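Local coordinates for lipoate-protein ligase 1 (Plasmodium falciparum, PDB 5T8U) that belongs to the lipoyl protein ligase A/B family and holds a bound lipoic acid in a pocket of its catalytic domain, at residues 115-121 with 138-144; 146-151 with 201-205; 153-157 with 311-315; 168-172 with 211-216. Residues are numbered along the deposited sequence.

Interaction 1: residues 115-121 with 138-144; sequences INTSSNF and TQGRNDI. With LPA (lipoic acid), chain C.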
loop_
_atom_site.group_PDB
_atom_site.type_symbol
_atom_site.label_atom_id
_atom_site.label_comp_id
_atom_site.label_asym_id
_atom_site.label_seq_id
_atom_site.Cartn_x
_atom_site.Cartn_y
_atom_site.Cartn_z
ATOM N N ILE A 115 -2.208 -14.000 4.794
ATOM C CA ILE A 115 -2.377 -13.351 3.501
ATOM C C ILE A 115 -3.769 -13.659 2.969
ATOM O O ILE A 115 -4.211 -14.814 2.962
ATOM C CB ILE A 115 -1.279 -13.796 2.523
ATOM C CG1 ILE A 115 0.093 -13.359 3.047
ATOM C CG2 ILE A 115 -1.530 -13.201 1.137
ATOM C CD1 ILE A 115 1.268 -13.771 2.175
ATOM N N ASN A 116 -4.467 -12.614 2.518
ATOM C CA ASN A 116 -5.866 -12.728 2.126
ATOM C C ASN A 116 -6.149 -11.922 0.862
ATOM O O ASN A 116 -7.283 -11.478 0.645
ATOM C CB ASN A 116 -6.781 -12.266 3.266
ATOM C CG ASN A 116 -8.163 -12.890 3.199
ATOM O OD1 ASN A 116 -8.320 -14.096 3.385
ATOM N ND2 ASN A 116 -9.174 -12.065 2.951
ATOM N N THR A 117 -5.132 -11.733 0.019
ATOM C CA THR A 117 -5.273 -10.913 -1.180
ATOM C C THR A 117 -6.440 -11.380 -2.043
ATOM O O THR A 117 -7.396 -10.631 -2.287
ATOM C CB THR A 117 -3.968 -10.954 -1.981
ATOM O OG1 THR A 117 -2.878 -10.541 -1.148
ATOM C CG2 THR A 117 -4.047 -10.040 -3.194
ATOM N N SER A 118 -6.368 -12.623 -2.525
ATOM C CA SER A 118 -7.385 -13.133 -3.437
ATOM C C SER A 118 -8.783 -12.980 -2.847
ATOM O O SER A 118 -9.708 -12.522 -3.526
ATOM C CB SER A 118 -7.095 -14.598 -3.770
ATOM O OG SER A 118 -5.832 -14.733 -4.400
ATOM N N SER A 119 -8.954 -13.356 -1.578
ATOM C CA SER A 119 -10.270 -13.248 -0.952
ATOM C C SER A 119 -10.746 -11.801 -0.914
ATOM O O SER A 119 -11.909 -11.519 -1.221
ATOM C CB SER A 119 -10.234 -13.841 0.456
ATOM O OG SER A 119 -10.258 -15.257 0.412
ATOM N N ASN A 120 -9.866 -10.869 -0.540
ATOM C CA ASN A 120 -10.239 -9.457 -0.540
ATOM C C ASN A 120 -10.732 -9.028 -1.918
ATOM O O ASN A 120 -11.813 -8.435 -2.055
ATOM C CB ASN A 120 -9.046 -8.604 -0.104
ATOM C CG ASN A 120 -8.521 -8.988 1.269
ATOM O OD1 ASN A 120 -9.186 -9.692 2.027
ATOM N ND2 ASN A 120 -7.322 -8.520 1.596
ATOM N N PHE A 121 -9.951 -9.335 -2.958
ATOM C CA PHE A 121 -10.376 -9.011 -4.316
ATOM C C PHE A 121 -11.705 -9.672 -4.658
ATOM O O PHE A 121 -12.476 -9.131 -5.456
ATOM C CB PHE A 121 -9.304 -9.432 -5.324
ATOM C CG PHE A 121 -8.166 -8.456 -5.447
ATOM C CD1 PHE A 121 -8.396 -7.159 -5.875
ATOM C CD2 PHE A 121 -6.866 -8.839 -5.157
ATOM C CE1 PHE A 121 -7.356 -6.257 -5.997
ATOM C CE2 PHE A 121 -5.818 -7.940 -5.279
ATOM C CZ PHE A 121 -6.064 -6.648 -5.700
ATOM N N THR A 138 -9.615 -9.071 -12.259
ATOM C CA THR A 138 -8.348 -8.719 -11.635
ATOM C C THR A 138 -7.241 -9.008 -12.645
ATOM O O THR A 138 -7.120 -10.135 -13.137
ATOM C CB THR A 138 -8.137 -9.480 -10.321
ATOM O OG1 THR A 138 -7.089 -8.856 -9.568
ATOM C CG2 THR A 138 -7.787 -10.952 -10.548
ATOM N N GLN A 139 -6.463 -7.978 -12.982
ATOM C CA GLN A 139 -5.470 -8.109 -14.043
ATOM C C GLN A 139 -4.200 -8.776 -13.530
ATOM O O GLN A 139 -3.765 -9.804 -14.059
ATOM C CB GLN A 139 -5.157 -6.732 -14.636
ATOM C CG GLN A 139 -4.645 -6.774 -16.067
ATOM C CD GLN A 139 -4.512 -5.392 -16.684
ATOM O OE1 GLN A 139 -4.835 -5.192 -17.855
ATOM N NE2 GLN A 139 -4.032 -4.433 -15.899
ATOM N N GLY A 140 -3.590 -8.197 -12.497
ATOM C CA GLY A 140 -2.403 -8.768 -11.894
ATOM C C GLY A 140 -2.587 -9.008 -10.412
ATOM O O GLY A 140 -3.713 -9.177 -9.940
ATOM N N ARG A 141 -1.481 -9.022 -9.664
ATOM C CA ARG A 141 -1.554 -9.216 -8.221
ATOM C C ARG A 141 -2.193 -8.032 -7.507
ATOM O O ARG A 141 -2.589 -8.170 -6.345
ATOM C CB ARG A 141 -0.147 -9.464 -7.665
ATOM C CG ARG A 141 -0.076 -9.776 -6.171
ATOM C CD ARG A 141 -0.722 -11.108 -5.828
ATOM N NE ARG A 141 -0.346 -11.561 -4.491
ATOM C CZ ARG A 141 -0.919 -12.575 -3.849
ATOM N NH1 ARG A 141 -1.913 -13.250 -4.410
ATOM N NH2 ARG A 141 -0.500 -12.910 -2.635
ATOM N N ASN A 142 -2.324 -6.878 -8.175
ATOM C CA ASN A 142 -2.654 -5.643 -7.474
ATOM C C ASN A 142 -3.627 -4.730 -8.215
ATOM O O ASN A 142 -3.833 -3.594 -7.769
ATOM C CB ASN A 142 -1.372 -4.853 -7.189
ATOM C CG ASN A 142 -0.767 -4.260 -8.447
ATOM O OD1 ASN A 142 -0.605 -4.948 -9.456
ATOM N ND2 ASN A 142 -0.445 -2.971 -8.398
ATOM N N ASP A 143 -4.229 -5.166 -9.319
ATOM C CA ASP A 143 -5.061 -4.287 -10.131
ATOM C C ASP A 143 -6.411 -4.925 -10.421
ATOM O O ASP A 143 -6.538 -6.150 -10.501
ATOM C CB ASP A 143 -4.373 -3.934 -11.452
ATOM C CG ASP A 143 -3.271 -2.913 -11.275
ATOM O OD1 ASP A 143 -2.940 -2.597 -10.112
ATOM O OD2 ASP A 143 -2.743 -2.420 -12.293
ATOM N N ILE A 144 -7.417 -4.069 -10.583
ATOM C CA ILE A 144 -8.755 -4.473 -10.993
ATOM C C ILE A 144 -9.114 -3.686 -12.244
ATOM O O ILE A 144 -9.030 -2.451 -12.252
ATOM C CB ILE A 144 -9.802 -4.232 -9.888
ATOM C CG1 ILE A 144 -9.372 -4.894 -8.575
ATOM C CG2 ILE A 144 -11.169 -4.758 -10.328
ATOM C CD1 ILE A 144 -10.255 -4.538 -7.391
HETATM C C1 LPA C . -0.190 0.642 -7.813
HETATM O O1 LPA C . -0.939 0.872 -8.799
HETATM C C2 LPA C . -0.795 0.458 -6.424
HETATM O O2 LPA C . 1.056 0.560 -7.975
HETATM C C3 LPA C . -1.360 1.792 -5.944
HETATM C C4 LPA C . -1.639 1.733 -4.444
HETATM C C5 LPA C . -1.907 3.150 -3.939
HETATM C C6 LPA C . -2.049 3.164 -2.542
HETATM S S6 LPA C . -1.774 4.583 -2.010
HETATM C C7 LPA C . -3.908 2.725 -2.032
HETATM C C8 LPA C . -4.321 3.639 -0.792
HETATM S S8 LPA C . -2.911 4.763 -0.468
#
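F121 and R141 account for most of the 310 Å² buried between the start of helix 117-132 and the loop that leads into strand 143-145. The F121 ring (chi1 -81°) meets the loop and the start of strand 143-145 mainly through its far carbons: CE2 is 3.4 Å from R141 O, CZ 4.0 Å from N142 CA, and CE1 3.5 Å from I144 CG1. T138 OG1 sits over one ring face, 4.3 Å from F121 CD1, and hydrogen-bonds D143 O (2.9 Å). R141 starts out directed away, but its chi2 near +60° folds the chain back across the helix start. The guanidinium then lays a face on T117, NH2 to OG1 being 3.7 Å, and NH2 lies 3.9 Å from I115 CG2. N142 ND2 comes within 3.7 Å of C1 of lipoic acid. Since no polar pair between the segments reaches bonding geometry, the loop rests against the helix by van der Waals packing, through the F121 ring and the R141 side chain together.

Interaction 2: residues 146-151 with 201-205; sequences VNDQKC and TINLS
This is a single parallel-type beta bridge, formed where strand 150-159 begins and an extended loop segment, 201-205, runs beside it. K150 (-64°/128°) is bridged to I202 (-110°/153°), CA-CA 5.3 Å; the next CA pair, C151 and N203 (-140°/128°), is 5.6 Å apart. One hydrogen bond joins them, N203 N to K150 O at 3.2 Å; K150 N stays 3.6 Å from T201 O. Residues 146-149 are the turn of the beta hairpin 143-145/150-159, with D148 at positive phi (67°/15°). N203 (chi1 t) packs against this turn: its CB is 3.7 Å from Q149 CB and its ND2 3.3 Å from V146 CG1. Q149 (m, t) brings NE2 to 3.9 Å from T201 CG2. K150 (t, -149°, -125°, t) passes I202 (m, m), CD to CD1 4.0 Å, and its NZ hydrogen-bonds O1 of lipoic acid. One backbone bond, side-chain packing and K175's bonds to T201 OG1 and I202 O thus join the first ordered residues after the unmodelled 184-200 to the strand carrying this ligand-bonded lysine.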
loop_
_atom_site.group_PDB
_atom_site.type_symbol
_atom_site.label_atom_id
_atom_site.label_comp_id
_atom_site.label_asym_id
_atom_site.label_seq_id
_atom_site.Cartn_x
_atom_site.Cartn_y
_atom_site.Cartn_z
ATOM N N VAL A 146 -12.092 -3.208 -15.507
ATOM C CA VAL A 146 -13.485 -3.384 -15.885
ATOM C C VAL A 146 -13.631 -3.616 -17.384
ATOM O O VAL A 146 -14.465 -4.417 -17.814
ATOM C CB VAL A 146 -14.334 -2.177 -15.426
ATOM C CG1 VAL A 146 -13.951 -0.909 -16.183
ATOM C CG2 VAL A 146 -15.817 -2.481 -15.581
ATOM N N ASN A 147 -12.831 -2.926 -18.191
ATOM C CA ASN A 147 -12.760 -3.149 -19.632
ATOM C C ASN A 147 -11.301 -3.126 -20.065
ATOM O O ASN A 147 -10.917 -2.456 -21.025
ATOM C CB ASN A 147 -13.571 -2.104 -20.397
ATOM C CG ASN A 147 -15.063 -2.353 -20.326
ATOM O OD1 ASN A 147 -15.509 -3.493 -20.197
ATOM N ND2 ASN A 147 -15.844 -1.282 -20.418
ATOM N N ASP A 148 -10.463 -3.869 -19.345
ATOM C CA ASP A 148 -9.012 -3.819 -19.478
ATOM C C ASP A 148 -8.455 -2.476 -19.027
ATOM O O ASP A 148 -7.298 -2.155 -19.326
ATOM C CB ASP A 148 -8.566 -4.108 -20.916
ATOM C CG ASP A 148 -9.289 -5.300 -21.521
ATOM O OD1 ASP A 148 -9.136 -6.425 -20.999
ATOM O OD2 ASP A 148 -10.022 -5.104 -22.513
ATOM N N GLN A 149 -9.251 -1.683 -18.312
ATOM C CA GLN A 149 -8.875 -0.350 -17.861
ATOM C C GLN A 149 -8.824 -0.339 -16.342
ATOM O O GLN A 149 -9.749 -0.825 -15.683
ATOM C CB GLN A 149 -9.873 0.697 -18.358
ATOM C CG GLN A 149 -10.094 0.684 -19.860
ATOM C CD GLN A 149 -11.128 1.696 -20.307
ATOM O OE1 GLN A 149 -12.269 1.345 -20.609
ATOM N NE2 GLN A 149 -10.733 2.963 -20.351
ATOM N N LYS A 150 -7.755 0.228 -15.790
ATOM C CA LYS A 150 -7.575 0.232 -14.345
ATOM C C LYS A 150 -8.682 1.031 -13.667
ATOM O O LYS A 150 -8.951 2.178 -14.035
ATOM C CB LYS A 150 -6.211 0.823 -13.986
ATOM C CG LYS A 150 -5.735 0.466 -12.585
ATOM C CD LYS A 150 -4.860 1.556 -11.971
ATOM C CE LYS A 150 -3.511 1.013 -11.527
ATOM N NZ LYS A 150 -2.802 1.955 -10.615
ATOM N N CYS A 151 -9.327 0.415 -12.675
ATOM C CA CYS A 151 -10.244 1.121 -11.792
ATOM C C CYS A 151 -9.859 1.005 -10.326
ATOM O O CYS A 151 -10.466 1.685 -9.489
ATOM C CB CYS A 151 -11.683 0.607 -11.972
ATOM S SG CYS A 151 -12.052 -0.932 -11.106
ATOM N N THR A 201 -4.332 3.361 -19.240
ATOM C CA THR A 201 -5.313 4.424 -19.054
ATOM C C THR A 201 -6.151 4.188 -17.799
ATOM O O THR A 201 -6.128 3.102 -17.219
ATOM C CB THR A 201 -6.254 4.545 -20.273
ATOM O OG1 THR A 201 -7.298 5.484 -19.986
ATOM C CG2 THR A 201 -6.865 3.195 -20.624
ATOM N N ILE A 202 -6.888 5.217 -17.394
ATOM C CA ILE A 202 -7.723 5.179 -16.200
ATOM C C ILE A 202 -9.184 5.174 -16.627
ATOM O O ILE A 202 -9.540 5.663 -17.706
ATOM C CB ILE A 202 -7.412 6.377 -15.274
ATOM C CG1 ILE A 202 -6.061 6.178 -14.576
ATOM C CG2 ILE A 202 -8.519 6.599 -14.244
ATOM C CD1 ILE A 202 -6.028 5.040 -13.557
ATOM N N ASN A 203 -10.034 4.603 -15.775
ATOM C CA ASN A 203 -11.471 4.591 -16.015
ATOM C C ASN A 203 -12.203 4.825 -14.705
ATOM O O ASN A 203 -11.951 4.130 -13.716
ATOM C CB ASN A 203 -11.927 3.267 -16.635
ATOM C CG ASN A 203 -13.343 3.337 -17.173
ATOM O OD1 ASN A 203 -13.791 4.385 -17.639
ATOM N ND2 ASN A 203 -14.058 2.223 -17.103
ATOM N N LEU A 204 -13.106 5.801 -14.704
ATOM C CA LEU A 204 -13.942 6.062 -13.543
ATOM C C LEU A 204 -15.153 5.141 -13.569
ATOM O O LEU A 204 -15.829 5.017 -14.596
ATOM C CB LEU A 204 -14.395 7.522 -13.519
ATOM C CG LEU A 204 -13.336 8.601 -13.270
ATOM C CD1 LEU A 204 -12.536 8.281 -12.025
ATOM C CD2 LEU A 204 -12.409 8.790 -14.464
ATOM N N SER A 205 -15.427 4.494 -12.437
ATOM C CA SER A 205 -16.578 3.607 -12.354
ATOM C C SER A 205 -17.902 4.350 -12.502
ATOM O O SER A 205 -18.948 3.699 -12.590
ATOM C CB SER A 205 -16.546 2.838 -11.033
ATOM O OG SER A 205 -15.580 1.803 -11.064
#

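Interaction 3: residues 153-157 with 311-315; sequences GSAFK and CLDIN. With LPA (lipoic acid), chain C.
L312 and I314, just before and at the start of helix 314-321, rest on extended strand 153-157 and bury 218 Å² with it. The nearest CA pairs are A155-L312 (6.4 Å) and K157-I314 (7.5 Å). L312 (-86°/-25°) is m, t (-68°, 171°): CD2 lies 3.8 Å from S154 O and 4.3 Å from A155 CB. F156 starts sideways, and chi1 of -43° with chi2 of -92° bring its ring edge, at CE2, to 4.3 Å from L312 CD1. I314 is p, t (55°, 175°), which sets CD1 4.0 Å from F156 O and 4.1 Å from K157 CG, K157 extending past it with chi1 and chi2 t. D313 (-86°/81°) centres an inverse gamma turn (weak I314 N to L312 O bond, 3.0 Å). D313 N donates to C311 SG (3.3 Å), and D313 OD1 caps L316 N. S154 O is 3.0 Å from C2 of lipoic acid. The arrangement is an interdomain contact, the C-terminal part of a two-part ligase touching the catalytic sheet at its ligand pocket.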
loop_
_atom_site.group_PDB
_atom_site.type_symbol
_atom_site.label_atom_id
_atom_site.label_comp_id
_atom_site.label_asym_id
_atom_site.label_seq_id
_atom_site.Cartn_x
_atom_site.Cartn_y
_atom_site.Cartn_z
ATOM N N GLY A 153 -6.212 0.036 -7.600
ATOM C CA GLY A 153 -4.795 -0.279 -7.510
ATOM C C GLY A 153 -4.346 -0.554 -6.090
ATOM O O GLY A 153 -4.526 0.289 -5.207
ATOM N N SER A 154 -3.744 -1.717 -5.855
ATOM C CA SER A 154 -3.482 -2.193 -4.505
ATOM C C SER A 154 -1.989 -2.265 -4.209
ATOM O O SER A 154 -1.142 -2.242 -5.106
ATOM C CB SER A 154 -4.114 -3.572 -4.294
ATOM O OG SER A 154 -5.515 -3.525 -4.504
ATOM N N ALA A 155 -1.685 -2.350 -2.914
ATOM C CA ALA A 155 -0.327 -2.548 -2.430
ATOM C C ALA A 155 -0.405 -3.272 -1.093
ATOM O O ALA A 155 -1.441 -3.259 -0.419
ATOM C CB ALA A 155 0.432 -1.223 -2.294
ATOM N N PHE A 156 0.706 -3.902 -0.710
ATOM C CA PHE A 156 0.701 -4.847 0.397
ATOM C C PHE A 156 1.896 -4.609 1.309
ATOM O O PHE A 156 2.915 -4.041 0.907
ATOM C CB PHE A 156 0.722 -6.294 -0.112
ATOM C CG PHE A 156 -0.205 -6.541 -1.265
ATOM C CD1 PHE A 156 -1.500 -6.981 -1.047
ATOM C CD2 PHE A 156 0.215 -6.330 -2.567
ATOM C CE1 PHE A 156 -2.355 -7.207 -2.108
ATOM C CE2 PHE A 156 -0.637 -6.553 -3.630
ATOM C CZ PHE A 156 -1.924 -6.992 -3.399
ATOM N N LYS A 157 1.750 -5.061 2.553
ATOM C CA LYS A 157 2.839 -5.093 3.518
ATOM C C LYS A 157 2.577 -6.234 4.489
ATOM O O LYS A 157 1.437 -6.449 4.911
ATOM C CB LYS A 157 2.979 -3.767 4.274
ATOM C CG LYS A 157 3.931 -3.824 5.460
ATOM C CD LYS A 157 4.346 -2.430 5.904
ATOM C CE LYS A 157 5.346 -2.480 7.050
ATOM N NZ LYS A 157 6.619 -3.156 6.670
ATOM N N CYS A 311 8.468 -1.664 -7.231
ATOM C CA CYS A 311 8.055 -3.036 -6.972
ATOM C C CYS A 311 7.080 -3.120 -5.803
ATOM O O CYS A 311 7.066 -2.266 -4.912
ATOM C CB CYS A 311 9.284 -3.901 -6.678
ATOM S SG CYS A 311 8.978 -5.677 -6.569
ATOM N N LEU A 312 6.263 -4.174 -5.817
ATOM C CA LEU A 312 5.352 -4.468 -4.716
ATOM C C LEU A 312 6.010 -5.284 -3.613
ATOM O O LEU A 312 5.566 -5.223 -2.460
ATOM C CB LEU A 312 4.129 -5.234 -5.229
ATOM C CG LEU A 312 3.156 -4.488 -6.142
ATOM C CD1 LEU A 312 2.139 -5.461 -6.709
ATOM C CD2 LEU A 312 2.459 -3.362 -5.394
ATOM N N ASP A 313 7.051 -6.051 -3.940
ATOM C CA ASP A 313 7.702 -6.936 -2.975
ATOM C C ASP A 313 8.762 -6.133 -2.225
ATOM O O ASP A 313 9.958 -6.176 -2.523
ATOM C CB ASP A 313 8.295 -8.149 -3.679
ATOM C CG ASP A 313 8.513 -9.320 -2.740
ATOM O OD1 ASP A 313 8.954 -9.095 -1.594
ATOM O OD2 ASP A 313 8.235 -10.468 -3.149
ATOM N N ILE A 314 8.296 -5.377 -1.228
ATOM C CA ILE A 314 9.193 -4.553 -0.422
ATOM C C ILE A 314 10.183 -5.415 0.351
ATOM O O ILE A 314 11.341 -5.022 0.548
ATOM C CB ILE A 314 8.373 -3.645 0.518
ATOM C CG1 ILE A 314 7.408 -4.474 1.377
ATOM C CG2 ILE A 314 7.618 -2.599 -0.299
ATOM C CD1 ILE A 314 6.650 -3.671 2.422
ATOM N N ASN A 315 9.752 -6.593 0.805
ATOM C CA ASN A 315 10.657 -7.503 1.501
ATOM C C ASN A 315 11.855 -7.853 0.628
ATOM O O ASN A 315 13.012 -7.719 1.048
ATOM C CB ASN A 315 9.896 -8.765 1.913
ATOM C CG ASN A 315 10.811 -9.873 2.396
ATOM O OD1 ASN A 315 11.286 -10.692 1.608
ATOM N ND2 ASN A 315 11.053 -9.912 3.702
HETATM C C1 LPA C . -0.190 0.642 -7.813
HETATM O O1 LPA C . -0.939 0.872 -8.799
HETATM C C2 LPA C . -0.795 0.458 -6.424
HETATM O O2 LPA C . 1.056 0.560 -7.975
HETATM C C3 LPA C . -1.360 1.792 -5.944
HETATM C C4 LPA C . -1.639 1.733 -4.444
HETATM C C5 LPA C . -1.907 3.150 -3.939
HETATM C C6 LPA C . -2.049 3.164 -2.542
HETATM S S6 LPA C . -1.774 4.583 -2.010
HETATM C C7 LPA C . -3.908 2.725 -2.032
HETATM C C8 LPA C . -4.321 3.639 -0.792
HETATM S S8 LPA C . -2.911 4.763 -0.468
#

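Interaction 4: residues 168-172 with 211-216; sequences TILIN and ITCENL
I171 is the bump that fills the hollow of this contact: 106 Å² of it is covered by residues 211-216, and its side chain enters a space bounded by I211, the backbone at T212 and C213, and L216. Strand 162-170 ends just before it, I171 itself having phi/psi -104°/-71°. I169 and I171 point toward the helix while L170 points away, the alternation expected of a strand presenting one face. With chi1 and chi2 both m (-54°, -67°), I171 places CD1 3.6 Å from I211 CD1 and 3.9 Å from L216 CG. Its CG2 lies 4.1 Å from T212 C and 4.2 Å from C213 N, and its CG1 4.4 Å from C213 SG. The nearest CA pair is I171 and T212, 6.7 Å apart. This is alpha/beta layer packing, in which helix 213-227 meets the main mixed sheet with its first turn; F132 of helix 117-132 also touches I211 and L216. T212 (-139°/166°, chi1 81°) is the N-cap: N215 N donates to its OG1 at 2.7 Å and 166°, and L216 N reaches T212 O at 2.9 Å. The walls of the hollow are shaped by I211 as p, t (46°, 158°) and L216 as t, m (-177°, -85°). Two residues earlier, on the same face, I169 (m, t) meets the CD1 methyl of L216, CD1 to CD1 3.9 Å.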
loop_
_atom_site.group_PDB
_atom_site.type_symbol
_atom_site.label_atom_id
_atom_site.label_comp_id
_atom_site.label_asym_id
_atom_site.label_seq_id
_atom_site.Cartn_x
_atom_site.Cartn_y
_atom_site.Cartn_z
ATOM N N THR A 168 -6.790 1.355 -3.766
ATOM C CA THR A 168 -7.650 2.468 -4.131
ATOM C C THR A 168 -8.706 2.002 -5.121
ATOM O O THR A 168 -8.423 1.191 -6.011
ATOM C CB THR A 168 -6.840 3.616 -4.747
ATOM O OG1 THR A 168 -7.713 4.705 -5.071
ATOM C CG2 THR A 168 -6.121 3.158 -6.010
ATOM N N ILE A 169 -9.921 2.520 -4.948
ATOM C CA ILE A 169 -11.030 2.325 -5.875
ATOM C C ILE A 169 -11.371 3.681 -6.476
ATOM O O ILE A 169 -11.375 4.697 -5.771
ATOM C CB ILE A 169 -12.258 1.713 -5.168
ATOM C CG1 ILE A 169 -11.920 0.324 -4.618
ATOM C CG2 ILE A 169 -13.451 1.639 -6.123
ATOM C CD1 ILE A 169 -12.999 -0.269 -3.731
ATOM N N LEU A 170 -11.659 3.698 -7.774
ATOM C CA LEU A 170 -11.897 4.937 -8.502
ATOM C C LEU A 170 -13.391 5.121 -8.741
ATOM O O LEU A 170 -14.017 4.319 -9.444
ATOM C CB LEU A 170 -11.129 4.938 -9.822
ATOM C CG LEU A 170 -9.746 5.591 -9.760
ATOM C CD1 LEU A 170 -8.921 5.085 -8.579
ATOM C CD2 LEU A 170 -9.014 5.346 -11.061
ATOM N N ILE A 171 -13.951 6.180 -8.157
ATOM C CA ILE A 171 -15.363 6.515 -8.309
ATOM C C ILE A 171 -15.487 7.689 -9.271
ATOM O O ILE A 171 -15.949 7.532 -10.407
ATOM C CB ILE A 171 -16.008 6.855 -6.950
ATOM C CG1 ILE A 171 -15.776 5.731 -5.932
ATOM C CG2 ILE A 171 -17.500 7.148 -7.119
ATOM C CD1 ILE A 171 -16.473 4.427 -6.255
ATOM N N ASN A 172 -15.068 8.874 -8.820
ATOM C CA ASN A 172 -15.194 10.109 -9.585
ATOM C C ASN A 172 -13.866 10.856 -9.642
ATOM O O ASN A 172 -13.840 12.086 -9.720
ATOM C CB ASN A 172 -16.280 11.004 -8.986
ATOM C CG ASN A 172 -16.628 12.183 -9.876
ATOM O OD1 ASN A 172 -16.546 12.096 -11.101
ATOM N ND2 ASN A 172 -17.011 13.296 -9.259
ATOM N N ILE A 211 -22.782 5.333 -9.414
ATOM C CA ILE A 211 -22.281 4.991 -8.087
ATOM C C ILE A 211 -21.909 6.245 -7.311
ATOM O O ILE A 211 -21.786 7.336 -7.878
ATOM C CB ILE A 211 -21.068 4.047 -8.179
ATOM C CG1 ILE A 211 -20.090 4.552 -9.237
ATOM C CG2 ILE A 211 -21.518 2.635 -8.484
ATOM C CD1 ILE A 211 -18.708 4.056 -9.052
ATOM N N THR A 212 -21.728 6.083 -6.002
ATOM C CA THR A 212 -21.240 7.133 -5.123
ATOM C C THR A 212 -20.260 6.507 -4.140
ATOM O O THR A 212 -20.184 5.283 -4.001
ATOM C CB THR A 212 -22.382 7.823 -4.361
ATOM O OG1 THR A 212 -22.760 7.023 -3.235
ATOM C CG2 THR A 212 -23.595 8.017 -5.261
ATOM N N CYS A 213 -19.498 7.359 -3.453
ATOM C CA CYS A 213 -18.599 6.870 -2.412
ATOM C C CYS A 213 -19.379 6.164 -1.310
ATOM O O CYS A 213 -18.998 5.077 -0.859
ATOM C CB CYS A 213 -17.783 8.029 -1.842
ATOM S SG CYS A 213 -16.721 8.855 -3.055
ATOM N N GLU A 214 -20.481 6.769 -0.865
ATOM C CA GLU A 214 -21.306 6.149 0.166
ATOM C C GLU A 214 -21.934 4.854 -0.334
ATOM O O GLU A 214 -21.939 3.842 0.376
ATOM C CB GLU A 214 -22.382 7.133 0.625
ATOM C CG GLU A 214 -21.835 8.284 1.455
ATOM C CD GLU A 214 -22.695 9.532 1.381
ATOM O OE1 GLU A 214 -23.431 9.695 0.385
ATOM O OE2 GLU A 214 -22.632 10.352 2.321
ATOM N N ASN A 215 -22.467 4.866 -1.557
ATOM C CA ASN A 215 -23.077 3.667 -2.126
ATOM C C ASN A 215 -22.064 2.528 -2.198
ATOM O O ASN A 215 -22.267 1.450 -1.621
ATOM C CB ASN A 215 -23.638 3.994 -3.515
ATOM C CG ASN A 215 -24.676 2.992 -3.985
ATOM O OD1 ASN A 215 -24.712 1.851 -3.523
ATOM N ND2 ASN A 215 -25.528 3.415 -4.919
ATOM N N LEU A 216 -20.952 2.761 -2.899
ATOM C CA LEU A 216 -19.919 1.739 -3.031
ATOM C C LEU A 216 -19.448 1.253 -1.668
ATOM O O LEU A 216 -19.281 0.047 -1.454
ATOM C CB LEU A 216 -18.744 2.291 -3.843
ATOM C CG LEU A 216 -17.567 1.364 -4.181
ATOM C CD1 LEU A 216 -16.543 1.298 -3.050
ATOM C CD2 LEU A 216 -18.040 -0.034 -4.573
#

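From the N terminus, interaction 1 closes first, bringing 138-144 back against the start of helix 117-132, and is complete before the others open. Interaction 2 opens at 146 and closes at 205, across the unmodelled 184-200. Interaction 3 opens inside that loop, at 153, but closes only at 315, so the two cross. Interaction 4, from 168 to 216, also crosses interaction 2 yet nests within interaction 3. Sheet pairing unites them: N142 O to S154 N (2.7 Å), I144 O to C151 N, C151 O to L170 N and G153 O to T168 N (each 2.9 Å). Interactions 1, 2 and 4 join parts of the catalytic domain; interaction 3 brings in the C-terminal part.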